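Local structure of VAL-1 (Chlorella virus, 3GNE) at residues N2-L7 with F238-E244; V40-K46 with K229-F235; D134-K138 with I181-D185. The protein cleaves alginate by a lyase reaction, as a family 14 polysaccharide lyase encoded by a Chlorella virus. One frame throughout, in Å; residues are numbered along the deposited sequence.

Interaction 1: N2-L7 with F238-E244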
# COMPACT_ATOMS: atom_id res chain seq x y z
N ASN A 2 -4.15 8.51 17.93
CA ASN A 2 -3.53 8.86 16.64
C ASN A 2 -4.36 8.49 15.41
O ASN A 2 -3.94 8.77 14.30
CB ASN A 2 -2.16 8.19 16.50
CG ASN A 2 -1.08 9.08 17.08
OD1 ASN A 2 -1.38 10.21 17.48
ND2 ASN A 2 0.18 8.66 17.16
N VAL A 3 -5.53 7.91 15.62
CA VAL A 3 -6.42 7.62 14.50
C VAL A 3 -7.27 8.84 14.17
O VAL A 3 -7.99 9.31 15.00
CB VAL A 3 -7.35 6.43 14.84
CG1 VAL A 3 -8.34 6.14 13.71
CG2 VAL A 3 -6.49 5.22 15.15
N ILE A 4 -7.15 9.27 12.93
CA ILE A 4 -7.94 10.37 12.42
C ILE A 4 -9.32 9.88 12.03
O ILE A 4 -10.33 10.48 12.42
CB ILE A 4 -7.20 11.10 11.29
CG1 ILE A 4 -5.84 11.62 11.77
CG2 ILE A 4 -8.05 12.23 10.70
CD1 ILE A 4 -4.89 11.93 10.61
N SER A 5 -9.39 8.80 11.28
CA SER A 5 -10.69 8.27 10.92
C SER A 5 -10.52 6.81 10.49
O SER A 5 -9.40 6.37 10.17
CB SER A 5 -11.36 9.01 9.77
OG SER A 5 -10.55 8.95 8.59
N THR A 6 -11.63 6.11 10.50
CA THR A 6 -11.67 4.68 10.16
C THR A 6 -12.68 4.51 9.03
O THR A 6 -13.81 5.01 9.15
CB THR A 6 -12.12 3.88 11.39
OG1 THR A 6 -11.18 4.08 12.44
CG2 THR A 6 -12.20 2.38 11.03
N LEU A 7 -12.29 3.82 7.97
CA LEU A 7 -13.22 3.60 6.88
C LEU A 7 -14.37 2.74 7.33
O LEU A 7 -14.17 1.66 7.90
CB LEU A 7 -12.45 2.95 5.77
CG LEU A 7 -13.27 2.54 4.54
CD1 LEU A 7 -14.01 3.73 3.89
CD2 LEU A 7 -12.33 1.86 3.54
N PHE A 238 -9.55 -0.43 8.15
CA PHE A 238 -8.73 0.54 7.41
C PHE A 238 -8.78 1.88 8.14
O PHE A 238 -9.86 2.42 8.39
CB PHE A 238 -9.31 0.73 6.00
CG PHE A 238 -9.09 -0.47 5.10
CD1 PHE A 238 -7.95 -0.53 4.30
CD2 PHE A 238 -9.98 -1.53 5.05
CE1 PHE A 238 -7.79 -1.64 3.42
CE2 PHE A 238 -9.83 -2.61 4.22
CZ PHE A 238 -8.70 -2.67 3.41
N GLN A 239 -7.62 2.42 8.52
CA GLN A 239 -7.51 3.63 9.29
C GLN A 239 -6.54 4.60 8.62
O GLN A 239 -5.56 4.21 8.01
CB GLN A 239 -6.98 3.32 10.72
CG GLN A 239 -7.95 2.44 11.49
CD GLN A 239 -7.42 2.07 12.85
OE1 GLN A 239 -6.23 1.74 12.91
NE2 GLN A 239 -8.21 2.09 13.91
N MET A 240 -6.88 5.88 8.83
CA MET A 240 -5.98 6.96 8.48
C MET A 240 -5.43 7.51 9.80
O MET A 240 -6.26 7.85 10.67
CB MET A 240 -6.66 8.06 7.66
CG MET A 240 -5.64 9.07 7.15
SD MET A 240 -6.32 10.36 6.10
CE MET A 240 -7.47 11.23 7.27
N LYS A 241 -4.13 7.58 9.95
CA LYS A 241 -3.53 7.90 11.25
C LYS A 241 -2.51 9.03 11.12
O LYS A 241 -1.97 9.20 10.03
CB LYS A 241 -2.83 6.66 11.84
CG LYS A 241 -3.81 5.48 12.04
CD LYS A 241 -3.11 4.23 12.60
CE LYS A 241 -2.55 4.51 13.98
NZ LYS A 241 -1.97 3.26 14.59
N LYS A 242 -2.28 9.69 12.23
CA LYS A 242 -1.17 10.67 12.22
C LYS A 242 0.14 9.96 11.92
O LYS A 242 0.40 8.82 12.38
CB LYS A 242 -1.23 11.34 13.59
CG LYS A 242 -2.45 12.31 13.63
CD LYS A 242 -2.85 12.71 15.02
CE LYS A 242 -4.26 13.26 15.21
NZ LYS A 242 -5.31 12.25 14.88
N TYR A 243 1.03 10.63 11.19
CA TYR A 243 2.41 10.12 11.05
C TYR A 243 3.11 10.24 12.42
O TYR A 243 3.21 11.34 12.95
CB TYR A 243 3.15 10.92 9.98
CG TYR A 243 4.49 10.32 9.66
CD1 TYR A 243 4.65 9.41 8.65
CD2 TYR A 243 5.62 10.74 10.34
CE1 TYR A 243 5.87 8.87 8.33
CE2 TYR A 243 6.88 10.20 10.06
CZ TYR A 243 6.98 9.27 9.05
OH TYR A 243 8.21 8.73 8.77
N GLU A 244 3.58 9.12 12.96
CA GLU A 244 4.06 9.12 14.33
C GLU A 244 5.55 9.42 14.26
O GLU A 244 6.24 8.63 13.59
CB GLU A 244 3.84 7.78 15.04
CG GLU A 244 4.12 7.90 16.54
CD GLU A 244 3.22 7.02 17.39
OE1 GLU A 244 2.00 6.95 17.10
OE2 GLU A 244 3.69 6.38 18.37
O HOH W 1 -10.65 1.64 14.16
O HOH W 2 -12.42 -0.55 7.69

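Interaction 2: V40-K46 with K229-F235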
# COMPACT_ATOMS: atom_id res chain seq x y z
N VAL A 40 -13.50 -6.94 4.18
CA VAL A 40 -13.59 -7.31 2.77
C VAL A 40 -12.94 -8.69 2.64
O VAL A 40 -11.79 -8.89 3.05
CB VAL A 40 -12.90 -6.31 1.83
CG1 VAL A 40 -13.14 -6.74 0.38
CG2 VAL A 40 -13.44 -4.90 2.04
N LYS A 41 -13.73 -9.63 2.11
CA LYS A 41 -13.22 -10.94 1.73
C LYS A 41 -12.58 -10.75 0.34
O LYS A 41 -13.32 -10.57 -0.63
CB LYS A 41 -14.33 -11.97 1.70
CG LYS A 41 -13.92 -13.39 1.30
CD LYS A 41 -15.19 -14.24 1.09
CE LYS A 41 -14.91 -15.72 1.02
NZ LYS A 41 -16.10 -16.58 1.27
N ALA A 42 -11.28 -10.75 0.32
CA ALA A 42 -10.51 -10.62 -0.95
C ALA A 42 -10.38 -11.98 -1.61
O ALA A 42 -9.77 -12.91 -1.00
CB ALA A 42 -9.13 -10.07 -0.66
N VAL A 43 -10.96 -12.09 -2.78
CA VAL A 43 -10.96 -13.38 -3.49
C VAL A 43 -9.92 -13.34 -4.57
O VAL A 43 -9.95 -12.50 -5.47
CB VAL A 43 -12.35 -13.61 -4.08
CG1 VAL A 43 -12.36 -14.82 -5.02
CG2 VAL A 43 -13.37 -13.79 -2.96
N TYR A 44 -8.95 -14.24 -4.48
CA TYR A 44 -7.88 -14.32 -5.47
C TYR A 44 -8.05 -15.63 -6.21
O TYR A 44 -7.74 -16.71 -5.65
CB TYR A 44 -6.52 -14.27 -4.79
CG TYR A 44 -6.21 -13.09 -3.88
CD1 TYR A 44 -5.71 -11.87 -4.34
CD2 TYR A 44 -6.45 -13.24 -2.51
CE1 TYR A 44 -5.44 -10.80 -3.50
CE2 TYR A 44 -6.16 -12.20 -1.69
CZ TYR A 44 -5.66 -11.00 -2.15
OH TYR A 44 -5.40 -9.99 -1.24
N ASP A 45 -8.55 -15.57 -7.45
CA ASP A 45 -8.62 -16.85 -8.18
C ASP A 45 -7.24 -17.33 -8.62
O ASP A 45 -6.28 -16.55 -8.75
CB ASP A 45 -9.48 -16.67 -9.43
CG ASP A 45 -10.98 -16.62 -9.15
OD1 ASP A 45 -11.41 -16.83 -7.97
OD2 ASP A 45 -11.69 -16.38 -10.15
N LYS A 46 -7.14 -18.64 -8.87
CA LYS A 46 -5.95 -19.18 -9.48
C LYS A 46 -5.57 -18.38 -10.73
O LYS A 46 -6.43 -18.04 -11.56
CB LYS A 46 -6.27 -20.63 -9.91
CG LYS A 46 -4.98 -21.30 -10.45
CD LYS A 46 -5.18 -22.82 -10.59
CE LYS A 46 -3.93 -23.55 -11.02
NZ LYS A 46 -4.20 -25.01 -11.25
N LYS A 229 -3.52 -20.78 -6.58
CA LYS A 229 -4.77 -21.51 -6.36
C LYS A 229 -5.86 -20.49 -6.07
O LYS A 229 -5.62 -19.32 -5.72
CB LYS A 229 -4.61 -22.53 -5.22
CG LYS A 229 -4.35 -21.88 -3.86
CD LYS A 229 -4.40 -22.99 -2.77
CE LYS A 229 -3.92 -22.39 -1.44
NZ LYS A 229 -3.87 -23.43 -0.34
N ASN A 230 -7.11 -20.93 -6.10
CA ASN A 230 -8.20 -20.10 -5.61
C ASN A 230 -8.08 -19.98 -4.10
O ASN A 230 -7.99 -21.01 -3.43
CB ASN A 230 -9.56 -20.74 -5.90
CG ASN A 230 -9.92 -20.86 -7.36
OD1 ASN A 230 -9.44 -20.12 -8.21
ND2 ASN A 230 -10.78 -21.86 -7.61
N GLN A 231 -8.04 -18.78 -3.59
CA GLN A 231 -7.87 -18.59 -2.11
C GLN A 231 -8.38 -17.22 -1.73
O GLN A 231 -8.62 -16.38 -2.60
CB GLN A 231 -6.44 -18.83 -1.65
CG GLN A 231 -5.42 -18.04 -2.50
CD GLN A 231 -4.01 -18.42 -2.13
OE1 GLN A 231 -3.78 -19.07 -1.09
NE2 GLN A 231 -3.04 -18.00 -2.97
N VAL A 232 -8.61 -17.01 -0.44
CA VAL A 232 -9.11 -15.75 0.07
C VAL A 232 -8.32 -15.27 1.26
O VAL A 232 -7.69 -16.04 1.98
CB VAL A 232 -10.59 -15.84 0.49
CG1 VAL A 232 -11.45 -16.46 -0.62
CG2 VAL A 232 -10.76 -16.63 1.76
N ALA A 233 -8.35 -13.96 1.47
CA ALA A 233 -7.84 -13.32 2.66
C ALA A 233 -8.89 -12.30 3.09
O ALA A 233 -9.71 -11.88 2.27
CB ALA A 233 -6.49 -12.67 2.42
N TYR A 234 -8.82 -11.86 4.34
CA TYR A 234 -9.78 -10.87 4.80
C TYR A 234 -9.08 -9.60 5.27
O TYR A 234 -8.11 -9.69 6.02
CB TYR A 234 -10.63 -11.43 5.95
CG TYR A 234 -11.32 -12.73 5.62
CD1 TYR A 234 -12.59 -12.75 5.06
CD2 TYR A 234 -10.67 -13.94 5.89
CE1 TYR A 234 -13.21 -13.96 4.75
CE2 TYR A 234 -11.29 -15.13 5.60
CZ TYR A 234 -12.55 -15.14 5.04
OH TYR A 234 -13.14 -16.38 4.77
N PHE A 235 -9.58 -8.46 4.86
CA PHE A 235 -9.02 -7.18 5.27
C PHE A 235 -10.04 -6.40 6.07
O PHE A 235 -11.23 -6.41 5.79
CB PHE A 235 -8.65 -6.35 3.98
CG PHE A 235 -7.43 -6.93 3.26
CD1 PHE A 235 -6.15 -6.55 3.58
CD2 PHE A 235 -7.64 -7.87 2.25
CE1 PHE A 235 -5.04 -7.08 2.90
CE2 PHE A 235 -6.56 -8.41 1.56
CZ PHE A 235 -5.25 -8.03 1.88

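Interaction 3: D134-K138 with I181-D185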
# COMPACT_ATOMS: atom_id res chain seq x y z
N ASP A 134 13.74 11.56 -12.71
CA ASP A 134 14.52 12.80 -12.81
C ASP A 134 14.53 13.51 -11.49
O ASP A 134 14.39 14.75 -11.47
CB ASP A 134 13.91 13.68 -13.91
CG ASP A 134 13.69 12.83 -15.15
OD1 ASP A 134 14.07 11.62 -15.18
OD2 ASP A 134 13.12 13.29 -16.15
N LEU A 135 14.66 12.81 -10.39
CA LEU A 135 14.71 13.45 -9.06
C LEU A 135 15.83 12.81 -8.30
O LEU A 135 15.89 11.57 -8.18
CB LEU A 135 13.38 13.25 -8.36
CG LEU A 135 13.30 13.91 -6.98
CD1 LEU A 135 13.57 15.41 -7.08
CD2 LEU A 135 11.94 13.61 -6.35
N LYS A 136 16.75 13.63 -7.82
CA LYS A 136 17.92 13.11 -7.14
C LYS A 136 17.52 12.26 -5.94
O LYS A 136 16.56 12.58 -5.20
CB LYS A 136 18.79 14.31 -6.69
CG LYS A 136 20.06 13.84 -5.95
CD LYS A 136 21.03 15.00 -5.69
CE LYS A 136 22.23 14.48 -4.89
NZ LYS A 136 22.01 13.02 -4.55
N GLN A 137 18.24 11.19 -5.69
CA GLN A 137 18.10 10.40 -4.46
C GLN A 137 19.48 10.16 -3.89
O GLN A 137 20.42 10.16 -4.68
CB GLN A 137 17.44 9.05 -4.72
CG GLN A 137 16.01 9.23 -5.33
CD GLN A 137 15.00 9.78 -4.32
OE1 GLN A 137 15.22 9.95 -3.11
NE2 GLN A 137 13.82 10.10 -4.91
N LYS A 138 19.60 9.96 -2.59
CA LYS A 138 20.88 9.54 -2.06
C LYS A 138 20.89 8.11 -1.58
O LYS A 138 21.92 7.52 -1.31
CB LYS A 138 21.28 10.46 -0.89
CG LYS A 138 20.39 10.30 0.34
CD LYS A 138 20.83 11.29 1.40
CE LYS A 138 19.74 12.13 1.96
NZ LYS A 138 19.96 12.77 3.27
N ILE A 181 14.47 23.60 -3.40
CA ILE A 181 15.23 22.39 -3.64
C ILE A 181 14.74 21.29 -2.72
O ILE A 181 14.69 21.51 -1.50
CB ILE A 181 16.72 22.63 -3.33
CG1 ILE A 181 17.25 23.99 -3.80
CG2 ILE A 181 17.51 21.47 -3.92
CD1 ILE A 181 18.08 23.90 -5.06
N PRO A 182 14.41 20.12 -3.20
CA PRO A 182 14.01 19.04 -2.28
C PRO A 182 15.17 18.66 -1.36
O PRO A 182 16.30 18.55 -1.81
CB PRO A 182 13.70 17.87 -3.20
CG PRO A 182 13.58 18.42 -4.56
CD PRO A 182 14.38 19.70 -4.60
N GLN A 183 14.87 18.43 -0.09
CA GLN A 183 15.91 18.36 0.94
C GLN A 183 16.28 16.94 1.35
O GLN A 183 16.99 16.76 2.39
CB GLN A 183 15.47 19.20 2.16
CG GLN A 183 15.39 20.68 1.92
CD GLN A 183 16.73 21.28 1.51
OE1 GLN A 183 16.98 21.67 0.35
NE2 GLN A 183 17.61 21.36 2.48
N LEU A 184 15.89 15.89 0.65
CA LEU A 184 16.34 14.51 0.96
C LEU A 184 16.14 14.13 2.43
O LEU A 184 16.99 13.52 3.09
CB LEU A 184 17.80 14.34 0.48
CG LEU A 184 17.97 14.33 -1.05
CD1 LEU A 184 19.43 14.54 -1.45
CD2 LEU A 184 17.44 13.03 -1.68
N ASP A 185 14.97 14.52 2.93
CA ASP A 185 14.64 14.32 4.34
C ASP A 185 13.22 13.76 4.45
O ASP A 185 12.66 13.83 5.53
CB ASP A 185 14.75 15.60 5.14
CG ASP A 185 13.91 16.75 4.62
OD1 ASP A 185 13.31 16.65 3.52
OD2 ASP A 185 13.89 17.79 5.33

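Interaction 1: N2-L7 with F238-E244
Met240 O takes two backbone donors from the N-terminal strand. Ile4 N lies 2.8 Å from Met240 O, and Ser5 N reaches the same oxygen in a weak bond. In return Met240 N gives a nearly straight bond of 2.9 Å to Ser5 O, with 174° at the hydrogen. Lys242 N to Asn2 O and Leu7 N to Phe238 O, both 2.8 Å, extend the pairing to either side. Ile4 and Ser5 thus face the single residue Met240, which makes this a classic beta bulge in an antiparallel pair. The short strand 3-6 is joined here to the last strand, 231-241, of the larger sheet. On the face that carries Val3 and Lys241, Val3 CG2 rests against the Gln239 amide, 3.8 Å from NE2. Lys241 NZ turns to a salt bridge with Glu169. On the face of Ser5 and Met240, Ser5 OG bonds to Trp19 NE1. In one of its two modelled conformers Met240 turns at chi3 (63°), which brings CE to 3.6 Å from Ile4 CG2. Lys242 CG lies 3.9 Å from Ile4 CD1. Leu7 CB packs on Phe238 CB, and the two side chains run the same way.

Interaction 2: V40-K46 with K229-F235
Val40 to Tyr44 pairs with Gln231 to Phe235 in regular antiparallel register, six backbone hydrogen bonds joining strands whose axes come within 4.6 Å at 153°. Val40–Phe235, Ala42–Ala233 and Tyr44–Gln231 are the hydrogen-bonded pairs. Their side chains share one face. There the Tyr44 ring reaches along the sheet, and Ala233 CB sits at its edge, 4.1 Å from CE2. Tyr44 OH ends in the plane of the Phe235 ring, 3.4 Å from CE2. Ala42 CB meets the edge of the same ring at 3.8 Å from CE2. The two aromatic side chains cross at about a right angle. The hydroxyl of Tyr44 is hydrogen-bonded to Thr219 OG1, which helps to fix the ring.

The other face carries Lys41, Val43, Val232 and Tyr234. Lys41 is fully extended, its CG anti to the backbone N (chi1 180°). This lays the chain alongside the Tyr234 ring, with CG 3.6 Å from CE1. Farther out, Lys41 CE touches Val232 CG1, which also meets Val43 CG2. Beyond the strands, Asn230 OD1 accepts a bond of 2.8 Å from Lys46 N, at 171°. This side-chain bond carries the pairing past the last backbone pair. Asp45 OD2 forms a salt bridge with Lys28.

The Phe235 face is the buried one. It packs on Phe59 of strand 59-63 and Thr219 of strand 212-221, so it faces the second sheet of a concanavalin-like beta sandwich. Strand 30-34 flanks strand 37-44, and strand 72-80 flanks strand 231-241.

Interaction 3: D134-K138 with I181-D185
Pro182 meets Leu135 through its ring: CG lies 3.9 Å from Leu135 CD1, and the two side chains approach at a slant. With Leu135 CG opposite the backbone N (chi1 -179°), the branch extends to the proline. Pro182 also touches Asn203 and Phe177 of strand 177-178, the partner of strand 181-182. Leu184 has a left-handed backbone conformation (phi 52°, psi 42°) at the turn where its side chain faces the loop. This is a surface contact at the edge of the sandwich. It ties the loop between strands 125-130 and 149-151, which belong to one sheet, to the turn that leads into strand 186-192 of the other. Leu184 CD2 lies over the loop backbone, 3.7 Å from Lys136 O and 3.9 Å from Gln137 CA. The Gln137 amide adds to the same side of the methyl, with OE1 4.1 Å from Leu184 CD2, while its NE2 bonds to Asn203 O. The Lys138 chain runs antiparallel alongside the Leu184 side chain. Lys138 CE is placed closer to Leu184 CB than usual carbon contact, so this end of the exposed lysine is doubtful in detail. Lys138 NZ gives a hydrogen bond of 3.1 Å to Leu184 O, on a lone pair in the carbonyl plane.

How the interactions relate
Interactions 1 and 2 share strand 231-241. Its first half pairs with strand 37-44 and its second half with strand 3-6, so both contacts belong to the same sheet, with centres 25 Å apart. Interaction 1 brings the two ends of the modelled chain together, and the other two contacts fall between those ends in sequence. Interaction 3 is a separate surface contact, between a loop and the end of a short hairpin. Its centre lies 27 Å from that of interaction 1, with nearest atoms about 8 Å apart. It is 39 Å from interaction 2, on the opposite side of the chain's centre. A glycerol, probably from the crystallisation liquor, lies about 4 Å from the Leu7 side chain of interaction 1.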